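Local coordinates for protein N-glycosylase/DNA lyase (Methanocaldococcus jannaschii, PDB 3FHF) that belongs to the helix-hairpin-helix superfamily of DNA glycosylases and is built from helices joined by loops, without strands, at residues A[26-30]-A[198-203]; A[32-36]-A[143-148]; A[149-153]-A[182-187]. All blocks are in the same frame, centred on the assembly; numbering follows the deposited sequence.

Contact 1: residues A[26-30]-A[198-203]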
ATOM      1  N   ILE A  26       0.108  -1.359 -16.129  1.00 10.97           N
ATOM      2  CA  ILE A  26       0.425  -1.769 -14.773  1.00 11.21           C
ATOM      3  C   ILE A  26       1.941  -1.930 -14.604  1.00 11.98           C
ATOM      4  O   ILE A  26       2.508  -1.512 -13.590  1.00 11.47           O
ATOM      5  CB  ILE A  26      -0.303  -3.081 -14.421  1.00 10.94           C
ATOM      6  CG1 ILE A  26      -1.802  -2.788 -14.228  1.00 11.41           C
ATOM      7  CG2 ILE A  26       0.309  -3.711 -13.169  1.00 11.35           C
ATOM      8  CD1 ILE A  26      -2.646  -4.025 -13.980  1.00 10.67           C
ATOM      9  N   ASP A  27       2.597  -2.522 -15.600  1.00 12.25           N
ATOM     10  CA  ASP A  27       4.045  -2.705 -15.535  1.00 12.76           C
ATOM     11  C   ASP A  27       4.761  -1.370 -15.396  1.00 12.09           C
ATOM     12  O   ASP A  27       5.755  -1.277 -14.681  1.00 12.53           O
ATOM     13  CB  ASP A  27       4.573  -3.443 -16.777  1.00 17.02           C
ATOM     14  CG  ASP A  27       4.283  -4.939 -16.742  1.00 23.24           C
ATOM     15  OD1 ASP A  27       3.842  -5.450 -15.688  1.00 26.59           O
ATOM     16  OD2 ASP A  27       4.511  -5.615 -17.769  1.00 27.67           O
ATOM     17  N   LYS A  28       4.268  -0.339 -16.081  1.00 10.74           N
ATOM     18  CA  LYS A  28       4.874   0.988 -16.006  1.00 12.69           C
ATOM     19  C   LYS A  28       4.771   1.543 -14.584  1.00 12.21           C
ATOM     20  O   LYS A  28       5.708   2.150 -14.074  1.00 11.19           O
ATOM     21  CB  LYS A  28       4.184   1.954 -16.966  1.00 13.14           C
ATOM     22  CG  LYS A  28       4.742   3.381 -16.939  1.00 17.15           C
ATOM     23  CD  LYS A  28       6.215   3.408 -17.326  1.00 18.86           C
ATOM     24  CE  LYS A  28       6.716   4.831 -17.573  1.00 22.40           C
ATOM     25  NZ  LYS A  28       6.612   5.736 -16.391  1.00 23.75           N
ATOM     26  N   ARG A  29       3.615   1.357 -13.958  1.00 11.14           N
ATOM     27  CA  ARG A  29       3.417   1.831 -12.593  1.00 13.23           C
ATOM     28  C   ARG A  29       4.390   1.095 -11.668  1.00 12.57           C
ATOM     29  O   ARG A  29       4.987   1.692 -10.765  1.00 14.49           O
ATOM     30  CB  ARG A  29       1.969   1.573 -12.141  1.00 13.19           C
ATOM     31  CG  ARG A  29       1.632   2.152 -10.766  1.00 18.08           C
ATOM     32  CD  ARG A  29       1.529   3.681 -10.779  1.00 21.67           C
ATOM     33  NE  ARG A  29       0.371   4.137 -11.547  1.00 22.74           N
ATOM     34  CZ  ARG A  29       0.408   4.456 -12.839  1.00 29.33           C
ATOM     35  NH1 ARG A  29       1.550   4.382 -13.512  1.00 31.17           N
ATOM     36  NH2 ARG A  29      -0.700   4.824 -13.468  1.00 29.34           N
ATOM     37  N   ILE A  30       4.543  -0.205 -11.892  1.00 12.42           N
ATOM     38  CA  ILE A  30       5.454  -1.016 -11.086  1.00 14.42           C
ATOM     39  C   ILE A  30       6.882  -0.477 -11.251  1.00 16.19           C
ATOM     40  O   ILE A  30       7.629  -0.344 -10.279  1.00 13.22           O
ATOM     41  CB  ILE A  30       5.407  -2.505 -11.516  1.00 16.18           C
ATOM     42  CG1 ILE A  30       4.067  -3.135 -11.085  1.00 16.68           C
ATOM     43  CG2 ILE A  30       6.569  -3.280 -10.897  1.00 19.09           C
ATOM     44  CD1 ILE A  30       3.837  -3.162  -9.584  1.00 18.09           C
ATOM     45  N   SER A 198       3.134  -7.256  -5.426  1.00 10.62           N
ATOM     46  CA  SER A 198       3.073  -5.838  -5.793  1.00  9.91           C
ATOM     47  C   SER A 198       2.186  -5.666  -7.033  1.00 10.32           C
ATOM     48  O   SER A 198       1.341  -4.768  -7.092  1.00  8.89           O
ATOM     49  CB  SER A 198       4.481  -5.312  -6.095  1.00 11.01           C
ATOM     50  OG  SER A 198       5.099  -6.105  -7.094  1.00 10.09           O
ATOM     51  N   GLU A 199       2.386  -6.547  -8.011  1.00 10.37           N
ATOM     52  CA  GLU A 199       1.645  -6.523  -9.272  1.00 11.87           C
ATOM     53  C   GLU A 199       0.198  -6.984  -9.123  1.00 12.52           C
ATOM     54  O   GLU A 199      -0.724  -6.364  -9.671  1.00  9.12           O
ATOM     55  CB  GLU A 199       2.351  -7.411 -10.302  1.00 15.78           C
ATOM     56  CG  GLU A 199       3.759  -6.962 -10.664  1.00 19.65           C
ATOM     57  CD  GLU A 199       4.555  -8.026 -11.412  1.00 23.03           C
ATOM     58  OE1 GLU A 199       5.486  -7.645 -12.147  1.00 29.89           O
ATOM     59  OE2 GLU A 199       4.272  -9.234 -11.261  1.00 19.94           O
ATOM     60  N   LEU A 200       0.004  -8.075  -8.389  1.00 11.08           N
ATOM     61  CA  LEU A 200      -1.334  -8.624  -8.182  1.00 13.50           C
ATOM     62  C   LEU A 200      -2.265  -7.569  -7.613  1.00 14.27           C
ATOM     63  O   LEU A 200      -3.425  -7.477  -8.012  1.00 14.66           O
ATOM     64  CB  LEU A 200      -1.286  -9.819  -7.221  1.00 11.64           C
ATOM     65  CG  LEU A 200      -2.616 -10.543  -6.983  1.00 14.42           C
ATOM     66  CD1 LEU A 200      -3.032 -11.236  -8.266  1.00 13.03           C
ATOM     67  CD2 LEU A 200      -2.489 -11.557  -5.848  1.00 13.85           C
ATOM     68  N   ASP A 201      -1.748  -6.779  -6.679  1.00 12.64           N
ATOM     69  CA  ASP A 201      -2.532  -5.735  -6.042  1.00 14.48           C
ATOM     70  C   ASP A 201      -3.147  -4.780  -7.056  1.00 12.60           C
ATOM     71  O   ASP A 201      -4.316  -4.403  -6.930  1.00 10.11           O
ATOM     72  CB  ASP A 201      -1.664  -4.948  -5.054  1.00 15.62           C
ATOM     73  CG  ASP A 201      -2.410  -3.782  -4.431  1.00 17.88           C
ATOM     74  OD1 ASP A 201      -2.279  -2.644  -4.945  1.00 16.04           O
ATOM     75  OD2 ASP A 201      -3.139  -4.013  -3.438  1.00 16.81           O
ATOM     76  N   LEU A 202      -2.358  -4.382  -8.052  1.00 10.13           N
ATOM     77  CA  LEU A 202      -2.847  -3.472  -9.082  1.00  8.88           C
ATOM     78  C   LEU A 202      -3.835  -4.158 -10.036  1.00 10.34           C
ATOM     79  O   LEU A 202      -4.793  -3.529 -10.489  1.00  9.76           O
ATOM     80  CB  LEU A 202      -1.671  -2.856  -9.858  1.00  8.87           C
ATOM     81  CG  LEU A 202      -0.738  -1.986  -8.992  1.00 11.09           C
ATOM     82  CD1 LEU A 202       0.392  -1.389  -9.840  1.00  9.28           C
ATOM     83  CD2 LEU A 202      -1.553  -0.865  -8.344  1.00  9.06           C
ATOM     84  N   TYR A 203      -3.623  -5.441 -10.338  1.00 11.05           N
ATOM     85  CA  TYR A 203      -4.562  -6.153 -11.208  1.00 12.14           C
ATOM     86  C   TYR A 203      -5.904  -6.256 -10.501  1.00 10.84           C
ATOM     87  O   TYR A 203      -6.957  -6.083 -11.116  1.00 11.14           O
ATOM     88  CB  TYR A 203      -4.065  -7.562 -11.559  1.00 12.46           C
ATOM     89  CG  TYR A 203      -3.096  -7.588 -12.721  1.00 13.71           C
ATOM     90  CD1 TYR A 203      -1.743  -7.298 -12.537  1.00 14.14           C
ATOM     91  CD2 TYR A 203      -3.538  -7.889 -14.008  1.00 13.50           C
ATOM     92  CE1 TYR A 203      -0.853  -7.311 -13.604  1.00 13.39           C
ATOM     93  CE2 TYR A 203      -2.655  -7.899 -15.089  1.00 16.16           C
ATOM     94  CZ  TYR A 203      -1.315  -7.610 -14.876  1.00 16.65           C
ATOM     95  OH  TYR A 203      -0.446  -7.619 -15.939  1.00 16.20           O
TER
HETATM   96  O   HOH W   1       2.033  -7.532 -15.049  1.00 21.50           O
HETATM   97  O   HOH W   2       5.053  -5.577 -13.454  1.00 35.32           O

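Contact 2: residues A[32-36]-A[143-148]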
ATOM      1  N   GLU A  32       7.734   2.499 -11.929  1.00 15.34           N
ATOM      2  CA  GLU A  32       7.834   3.769 -11.221  1.00 16.92           C
ATOM      3  C   GLU A  32       8.134   3.516  -9.735  1.00 16.19           C
ATOM      4  O   GLU A  32       8.895   4.262  -9.120  1.00 14.08           O
ATOM      5  CB  GLU A  32       6.546   4.580 -11.406  1.00 18.31           C
ATOM      6  CG  GLU A  32       6.225   4.806 -12.887  1.00 25.19           C
ATOM      7  CD  GLU A  32       4.958   5.613 -13.137  1.00 27.25           C
ATOM      8  OE1 GLU A  32       4.081   5.654 -12.254  1.00 26.45           O
ATOM      9  OE2 GLU A  32       4.840   6.197 -14.238  1.00 31.07           O
ATOM     10  N   PHE A  33       7.549   2.465  -9.158  1.00 14.73           N
ATOM     11  CA  PHE A  33       7.819   2.142  -7.750  1.00 14.63           C
ATOM     12  C   PHE A  33       9.285   1.732  -7.617  1.00 14.34           C
ATOM     13  O   PHE A  33       9.975   2.141  -6.687  1.00 16.04           O
ATOM     14  CB  PHE A  33       6.946   0.976  -7.257  1.00 11.33           C
ATOM     15  CG  PHE A  33       5.463   1.241  -7.322  1.00 11.02           C
ATOM     16  CD1 PHE A  33       4.961   2.523  -7.174  1.00  9.13           C
ATOM     17  CD2 PHE A  33       4.566   0.189  -7.499  1.00 12.87           C
ATOM     18  CE1 PHE A  33       3.588   2.764  -7.201  1.00 11.31           C
ATOM     19  CE2 PHE A  33       3.184   0.415  -7.529  1.00  9.82           C
ATOM     20  CZ  PHE A  33       2.696   1.701  -7.381  1.00 11.05           C
ATOM     21  N   LYS A  34       9.752   0.916  -8.557  1.00 17.63           N
ATOM     22  CA  LYS A  34      11.130   0.441  -8.556  1.00 19.01           C
ATOM     23  C   LYS A  34      12.139   1.575  -8.674  1.00 18.87           C
ATOM     24  O   LYS A  34      13.269   1.457  -8.192  1.00 21.04           O
ATOM     25  CB  LYS A  34      11.361  -0.540  -9.706  1.00 21.02           C
ATOM     26  CG  LYS A  34      10.669  -1.877  -9.554  1.00 27.21           C
ATOM     27  CD  LYS A  34      11.338  -2.729  -8.497  1.00 30.83           C
ATOM     28  CE  LYS A  34      10.672  -4.088  -8.390  1.00 30.71           C
ATOM     29  NZ  LYS A  34      11.439  -4.978  -7.483  1.00 32.99           N
ATOM     30  N   SER A  35      11.745   2.662  -9.325  1.00 18.14           N
ATOM     31  CA  SER A  35      12.653   3.787  -9.495  1.00 18.72           C
ATOM     32  C   SER A  35      13.043   4.434  -8.159  1.00 18.94           C
ATOM     33  O   SER A  35      14.022   5.176  -8.086  1.00 18.16           O
ATOM     34  CB  SER A  35      12.052   4.834 -10.446  1.00 17.11           C
ATOM     35  OG  SER A  35      11.049   5.620  -9.822  1.00 20.89           O
ATOM     36  N   PHE A  36      12.292   4.150  -7.098  1.00 17.58           N
ATOM     37  CA  PHE A  36      12.622   4.718  -5.795  1.00 17.85           C
ATOM     38  C   PHE A  36      13.992   4.269  -5.301  1.00 18.03           C
ATOM     39  O   PHE A  36      14.570   4.888  -4.409  1.00 18.75           O
ATOM     40  CB  PHE A  36      11.541   4.371  -4.765  1.00 16.22           C
ATOM     41  CG  PHE A  36      10.418   5.360  -4.734  1.00 16.38           C
ATOM     42  CD1 PHE A  36      10.414   6.398  -3.804  1.00 18.33           C
ATOM     43  CD2 PHE A  36       9.403   5.304  -5.682  1.00 17.44           C
ATOM     44  CE1 PHE A  36       9.420   7.368  -3.823  1.00 18.61           C
ATOM     45  CE2 PHE A  36       8.403   6.269  -5.711  1.00 18.89           C
ATOM     46  CZ  PHE A  36       8.409   7.305  -4.781  1.00 19.95           C
ATOM     47  N   ARG A 143       5.609  -1.446  -0.920  1.00 12.45           N
ATOM     48  CA  ARG A 143       5.241  -1.735  -2.308  1.00 11.26           C
ATOM     49  C   ARG A 143       5.519  -0.477  -3.150  1.00 11.39           C
ATOM     50  O   ARG A 143       6.140  -0.542  -4.222  1.00  9.06           O
ATOM     51  CB  ARG A 143       3.746  -2.092  -2.399  1.00  7.42           C
ATOM     52  CG  ARG A 143       3.287  -2.775  -3.718  1.00  7.20           C
ATOM     53  CD  ARG A 143       3.235  -1.798  -4.897  1.00 10.23           C
ATOM     54  NE  ARG A 143       2.264  -0.728  -4.675  1.00 11.03           N
ATOM     55  CZ  ARG A 143       0.950  -0.864  -4.836  1.00 13.17           C
ATOM     56  NH1 ARG A 143       0.446  -2.025  -5.230  1.00  9.71           N
ATOM     57  NH2 ARG A 143       0.138   0.155  -4.590  1.00  9.58           N
ATOM     58  N   ASN A 144       5.072   0.671  -2.650  1.00  9.99           N
ATOM     59  CA  ASN A 144       5.239   1.920  -3.376  1.00  9.86           C
ATOM     60  C   ASN A 144       6.682   2.398  -3.573  1.00 11.39           C
ATOM     61  O   ASN A 144       6.939   3.255  -4.422  1.00 11.26           O
ATOM     62  CB  ASN A 144       4.360   3.006  -2.734  1.00  9.86           C
ATOM     63  CG  ASN A 144       2.888   2.839  -3.104  1.00 12.41           C
ATOM     64  OD1 ASN A 144       2.485   1.789  -3.589  1.00 11.46           O
ATOM     65  ND2 ASN A 144       2.092   3.872  -2.879  1.00 11.95           N
ATOM     66  N   VAL A 145       7.623   1.840  -2.816  1.00  8.92           N
ATOM     67  CA  VAL A 145       9.015   2.215  -2.993  1.00 10.74           C
ATOM     68  C   VAL A 145       9.818   1.088  -3.623  1.00 10.55           C
ATOM     69  O   VAL A 145      11.042   1.078  -3.557  1.00 10.68           O
ATOM     70  CB  VAL A 145       9.683   2.682  -1.664  1.00 11.10           C
ATOM     71  CG1 VAL A 145       8.949   3.917  -1.138  1.00 13.14           C
ATOM     72  CG2 VAL A 145       9.698   1.561  -0.637  1.00  8.85           C
ATOM     73  N   GLY A 146       9.121   0.118  -4.215  1.00 11.95           N
ATOM     74  CA  GLY A 146       9.820  -0.948  -4.911  1.00 13.80           C
ATOM     75  C   GLY A 146       9.879  -2.390  -4.449  1.00 16.01           C
ATOM     76  O   GLY A 146      10.523  -3.197  -5.121  1.00 15.93           O
ATOM     77  N   TYR A 147       9.245  -2.746  -3.338  1.00 12.36           N
ATOM     78  CA  TYR A 147       9.315  -4.134  -2.899  1.00 12.85           C
ATOM     79  C   TYR A 147       8.147  -4.929  -3.475  1.00 13.29           C
ATOM     80  O   TYR A 147       7.032  -4.428  -3.573  1.00 13.69           O
ATOM     81  CB  TYR A 147       9.390  -4.189  -1.370  1.00 12.13           C
ATOM     82  CG  TYR A 147      10.683  -3.581  -0.863  1.00 11.45           C
ATOM     83  CD1 TYR A 147      11.881  -4.308  -0.885  1.00 15.37           C
ATOM     84  CD2 TYR A 147      10.731  -2.254  -0.439  1.00 13.67           C
ATOM     85  CE1 TYR A 147      13.099  -3.721  -0.500  1.00 13.56           C
ATOM     86  CE2 TYR A 147      11.935  -1.657  -0.051  1.00 15.11           C
ATOM     87  CZ  TYR A 147      13.112  -2.395  -0.087  1.00 16.39           C
ATOM     88  OH  TYR A 147      14.292  -1.792   0.280  1.00 15.59           O
ATOM     89  N   ASP A 148       8.411  -6.169  -3.866  1.00 11.45           N
ATOM     90  CA  ASP A 148       7.386  -6.972  -4.524  1.00 15.22           C
ATOM     91  C   ASP A 148       6.686  -8.092  -3.788  1.00 13.83           C
ATOM     92  O   ASP A 148       5.726  -8.642  -4.321  1.00 13.02           O
ATOM     93  CB  ASP A 148       7.961  -7.577  -5.802  1.00 19.67           C
ATOM     94  CG  ASP A 148       8.468  -6.532  -6.770  1.00 23.48           C
ATOM     95  OD1 ASP A 148       7.698  -5.607  -7.124  1.00 26.13           O
ATOM     96  OD2 ASP A 148       9.639  -6.650  -7.184  1.00 25.58           O
TER

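Contact 3: residues A[149-153]-A[182-187]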
ATOM      1  N   ASP A 149       7.132  -8.433  -2.586  1.00 14.56           N
ATOM      2  CA  ASP A 149       6.530  -9.559  -1.888  1.00 14.59           C
ATOM      3  C   ASP A 149       5.713  -9.272  -0.629  1.00 14.53           C
ATOM      4  O   ASP A 149       5.705 -10.083   0.299  1.00 16.28           O
ATOM      5  CB  ASP A 149       7.626 -10.600  -1.598  1.00 15.97           C
ATOM      6  CG  ASP A 149       7.063 -11.982  -1.268  1.00 19.40           C
ATOM      7  OD1 ASP A 149       6.032 -12.370  -1.857  1.00 16.79           O
ATOM      8  OD2 ASP A 149       7.668 -12.693  -0.433  1.00 18.82           O
ATOM      9  N   VAL A 150       5.031  -8.129  -0.591  1.00 13.73           N
ATOM     10  CA  VAL A 150       4.171  -7.796   0.541  1.00 12.92           C
ATOM     11  C   VAL A 150       2.786  -7.414   0.024  1.00 14.20           C
ATOM     12  O   VAL A 150       2.638  -6.617  -0.916  1.00 13.45           O
ATOM     13  CB  VAL A 150       4.720  -6.632   1.399  1.00 13.59           C
ATOM     14  CG1 VAL A 150       5.978  -7.074   2.119  1.00 15.24           C
ATOM     15  CG2 VAL A 150       4.992  -5.416   0.530  1.00 12.68           C
ATOM     16  N   ALA A 151       1.769  -7.996   0.641  1.00 11.92           N
ATOM     17  CA  ALA A 151       0.391  -7.729   0.256  1.00 14.33           C
ATOM     18  C   ALA A 151      -0.138  -6.536   1.030  1.00 14.28           C
ATOM     19  O   ALA A 151       0.251  -6.309   2.178  1.00 14.27           O
ATOM     20  CB  ALA A 151      -0.481  -8.960   0.536  1.00 13.48           C
ATOM     21  N   ILE A 152      -1.019  -5.778   0.383  1.00 15.32           N
ATOM     22  CA  ILE A 152      -1.660  -4.618   0.986  1.00 15.49           C
ATOM     23  C   ILE A 152      -3.076  -5.110   1.226  1.00 17.03           C
ATOM     24  O   ILE A 152      -3.905  -5.109   0.319  1.00 18.32           O
ATOM     25  CB  ILE A 152      -1.699  -3.425   0.012  1.00 14.63           C
ATOM     26  CG1 ILE A 152      -0.275  -3.084  -0.443  1.00 14.36           C
ATOM     27  CG2 ILE A 152      -2.340  -2.226   0.685  1.00 12.67           C
ATOM     28  CD1 ILE A 152      -0.220  -2.127  -1.630  1.00 12.27           C
ATOM     29  N   ILE A 153      -3.348  -5.532   2.451  1.00 17.44           N
ATOM     30  CA  ILE A 153      -4.644  -6.089   2.788  1.00 18.64           C
ATOM     31  C   ILE A 153      -5.611  -5.040   3.318  1.00 20.74           C
ATOM     32  O   ILE A 153      -5.636  -4.741   4.506  1.00 21.34           O
ATOM     33  CB  ILE A 153      -4.458  -7.243   3.802  1.00 19.41           C
ATOM     34  CG1 ILE A 153      -3.429  -8.236   3.243  1.00 17.32           C
ATOM     35  CG2 ILE A 153      -5.778  -7.957   4.055  1.00 15.42           C
ATOM     36  CD1 ILE A 153      -3.140  -9.431   4.162  1.00 19.76           C
ATOM     37  N   ILE A 182      -3.201 -14.227   5.823  1.00 22.12           N
ATOM     38  CA  ILE A 182      -3.976 -13.826   4.653  1.00 22.01           C
ATOM     39  C   ILE A 182      -3.061 -13.431   3.492  1.00 20.65           C
ATOM     40  O   ILE A 182      -3.401 -13.625   2.330  1.00 21.09           O
ATOM     41  CB  ILE A 182      -4.932 -12.670   5.003  1.00 20.39           C
ATOM     42  CG1 ILE A 182      -6.015 -13.190   5.957  1.00 21.25           C
ATOM     43  CG2 ILE A 182      -5.554 -12.094   3.740  1.00 21.22           C
ATOM     44  CD1 ILE A 182      -7.014 -12.158   6.378  1.00 19.42           C
ATOM     45  N   GLU A 183      -1.898 -12.877   3.814  1.00 19.85           N
ATOM     46  CA  GLU A 183      -0.931 -12.489   2.790  1.00 19.06           C
ATOM     47  C   GLU A 183      -0.473 -13.727   2.002  1.00 19.26           C
ATOM     48  O   GLU A 183      -0.292 -13.673   0.784  1.00 19.44           O
ATOM     49  CB  GLU A 183       0.262 -11.790   3.456  1.00 20.20           C
ATOM     50  CG  GLU A 183       1.465 -11.559   2.559  1.00 20.58           C
ATOM     51  CD  GLU A 183       2.482 -10.620   3.186  1.00 22.48           C
ATOM     52  OE1 GLU A 183       2.440  -9.402   2.892  1.00 22.47           O
ATOM     53  OE2 GLU A 183       3.319 -11.097   3.986  1.00 23.34           O
ATOM     54  N   ASN A 184      -0.310 -14.850   2.696  1.00 19.91           N
ATOM     55  CA  ASN A 184       0.114 -16.087   2.047  1.00 19.31           C
ATOM     56  C   ASN A 184      -0.900 -16.657   1.060  1.00 19.12           C
ATOM     57  O   ASN A 184      -0.522 -17.286   0.072  1.00 16.62           O
ATOM     58  CB  ASN A 184       0.479 -17.139   3.099  1.00 24.84           C
ATOM     59  CG  ASN A 184       1.967 -17.177   3.376  1.00 30.06           C
ATOM     60  OD1 ASN A 184       2.757 -17.497   2.487  1.00 34.24           O
ATOM     61  ND2 ASN A 184       2.359 -16.841   4.603  1.00 32.20           N
ATOM     62  N   ILE A 185      -2.186 -16.451   1.323  1.00 18.84           N
ATOM     63  CA  ILE A 185      -3.210 -16.929   0.399  1.00 18.74           C
ATOM     64  C   ILE A 185      -3.079 -16.086  -0.883  1.00 16.94           C
ATOM     65  O   ILE A 185      -3.064 -16.605  -1.997  1.00 18.38           O
ATOM     66  CB  ILE A 185      -4.631 -16.743   0.995  1.00 20.00           C
ATOM     67  CG1 ILE A 185      -4.795 -17.628   2.234  1.00 23.38           C
ATOM     68  CG2 ILE A 185      -5.692 -17.111  -0.047  1.00 21.44           C
ATOM     69  CD1 ILE A 185      -6.053 -17.342   3.022  1.00 24.53           C
ATOM     70  N   LEU A 186      -2.963 -14.775  -0.709  1.00 16.70           N
ATOM     71  CA  LEU A 186      -2.824 -13.876  -1.847  1.00 15.97           C
ATOM     72  C   LEU A 186      -1.554 -14.203  -2.608  1.00 14.23           C
ATOM     73  O   LEU A 186      -1.526 -14.135  -3.834  1.00 16.60           O
ATOM     74  CB  LEU A 186      -2.794 -12.420  -1.376  1.00 14.85           C
ATOM     75  CG  LEU A 186      -4.111 -11.906  -0.775  1.00 16.84           C
ATOM     76  CD1 LEU A 186      -3.910 -10.543  -0.147  1.00 16.06           C
ATOM     77  CD2 LEU A 186      -5.167 -11.838  -1.865  1.00 15.31           C
ATOM     78  N   ARG A 187      -0.507 -14.567  -1.875  1.00 16.47           N
ATOM     79  CA  ARG A 187       0.766 -14.919  -2.490  1.00 16.81           C
ATOM     80  C   ARG A 187       0.594 -16.164  -3.366  1.00 18.67           C
ATOM     81  O   ARG A 187       1.173 -16.243  -4.451  1.00 20.79           O
ATOM     82  CB  ARG A 187       1.829 -15.153  -1.405  1.00 17.67           C
ATOM     83  CG  ARG A 187       3.227 -15.492  -1.943  1.00 18.27           C
ATOM     84  CD  ARG A 187       4.262 -15.574  -0.819  1.00 21.72           C
ATOM     85  NE  ARG A 187       4.577 -14.266  -0.242  1.00 20.62           N
ATOM     86  CZ  ARG A 187       4.261 -13.886   0.993  1.00 23.75           C
ATOM     87  NH1 ARG A 187       3.611 -14.711   1.805  1.00 22.90           N
ATOM     88  NH2 ARG A 187       4.599 -12.676   1.421  1.00 20.40           N
TER

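Contact 1: residues A[26-30]-A[198-203]
The ring of Tyr203 presents one face to Ile26, whose CD1 stands over its middle: this CH-pi contact measures 3.6 Å from CD1 of Ile26 to the ring centroid, 8° off the normal. The extended chi2 of Ile26 (176°) carries CD1 across to the ring, while its CG2 lies 3.8 Å from Tyr203 CE1 and also packs on CB of Leu202. At the ring edge, in plane, lie the carbonyl carbon of Glu199 and a water. That water donates to Asp27 OD1 (2.8 Å) and is also bonded to Tyr203 OH, tying the two helices together at their polar margin. One turn further on, CD1 of Ile30 meets CD1 of Leu202 at 3.9 Å, the two side chains running past each other in opposite directions. CG of Arg29 lies across the same Leu202 methyl, while the Arg29 guanidinium turns to Glu32 and the carbonyl of Val212. Segments 26-30 and 198-203, their axes at 134°, thus join through branched aliphatics and one aromatic, with no direct hydrogen bond. Asp27 OD1 and Glu199 OE1, 4.5 Å apart, probably repel each other mildly, an effect that the salt bridge of Asp27 to Lys23 and the bond from Lys196 N to Glu199 OE2 should soften.

Contact 2: residues A[32-36]-A[143-148]
Gly146, the C-prime residue of the Schellman motif that ends helix 135-144, packs against the backbone of Phe33 and Lys34 in helix 22-34. Its positive phi (111°) suits glycine, which has no side chain to meet the Val145 carbonyl; the close approach to helix 22-34 uses the same bareness, and the CA atoms of Lys34 and Gly146 lie only 4.1 Å apart. Next to it the Phe33 ring packs on Arg143 and Asn144. Its plane is only 10° from that of the Arg143 guanidinium, with CE2 over the guanidinium face and 3.2 Å from Arg143 NE. Over one face of the Phe33 ring lies Asn144 OD1, 3.8 Å above the plane and offset toward the rim. That oxygen accepts from both Arg143 NE (2.8 Å) and NH2 (3.0 Å), which fixes the guanidinium's rotation, nearly parallel to the ring, while Asn144 ND2 reaches the C-terminal carboxylate of Lys214. On the outer side Lys34 NZ donates to Gly146 O (3.1 Å) and forms a salt bridge with Asp148 OD2; the other oxygen of Asp148 is bonded to Ser198. Phe36 sets CD1 against Val145 CG1 (3.9 Å). The glycine-ended helix is probably the second of the helix-hairpin-helix motif that names this superfamily.

Contact 3: residues A[149-153]-A[182-187]
Ile153 and Ile182 meet at the apolar centre, CD1 of Ile153 lying 3.6 Å from CG2 of Ile182, where the loop between helices 135-144 and 155-163 rests on helix 176-192. Helices 119-129 and 135-144 probably form the helix-hairpin-helix motif of this superfamily, so the loop would be the segment that follows that motif. The extended end of Ile153 (chi2 179°) carries CD1 to the helix, over the backbone N of Glu183, and Leu158 touches both isoleucines from helix 155-163. Leu186 continues the patch: its CD1 lies 3.8 Å from Ala151 CB and also touches CG1 of Ile153. The small alanine suits this place because the backbones come close, with the CA atoms of Ala151 and Glu183 5.6 Å apart.

Outward from these methyls the contact turns polar. Glu183, with CG anti to the backbone N (chi1 169°) and the chain extended beyond, lays its CG along Ala151 CB and brings OE1 within 2.7 Å of Ala151 N. The peptide N-H enters from the anti side of the carboxylate, somewhat out of its plane, a buried polar group satisfied by a buried acid, and Arg123 pairs with the same oxygen. The loop is held from the same helix at a second point, since Tyr179 OH is hydrogen-bonded to both Ala151 O and Ile153 N. At the margin Arg187 and Asp149 complete a salt-bridge network with Glu183, whose OE2 receives a weak bond from Arg187 NH2. Lys120 holds Asp149 OD2. Arginine fits here because its two nitrogens on one side reach different acceptors: NH2 donates to the backbone oxygen Asp149 O at 3.0 Å, and NE to the carboxylate oxygen Asp149 OD1 at 2.9 Å, almost straight at 178°, on the syn side but somewhat out of the carboxylate plane.

Overall arrangement
Along the chain, contact 1 opens first and closes last, and contacts 2 and 3 fall in series between its segments. Contact 2 lies about 10 Å from contact 1, centre to centre, and shares helix 22-34 with it; contact 3 is about 14 Å from contact 1 and 16 Å from contact 2. Helix 197-209 follows helix 176-192 directly, belongs to contact 1 and touches the other two: Asp201 forms a salt bridge with Arg143, and Leu200 packs on Leu186. Arg143 in turn touches Ile152. Helices 22-34, 176-192 and 197-209 thus gather round the end of helix 135-144 and its following loop, joining them to the probable helix-hairpin-helix part in one helical body.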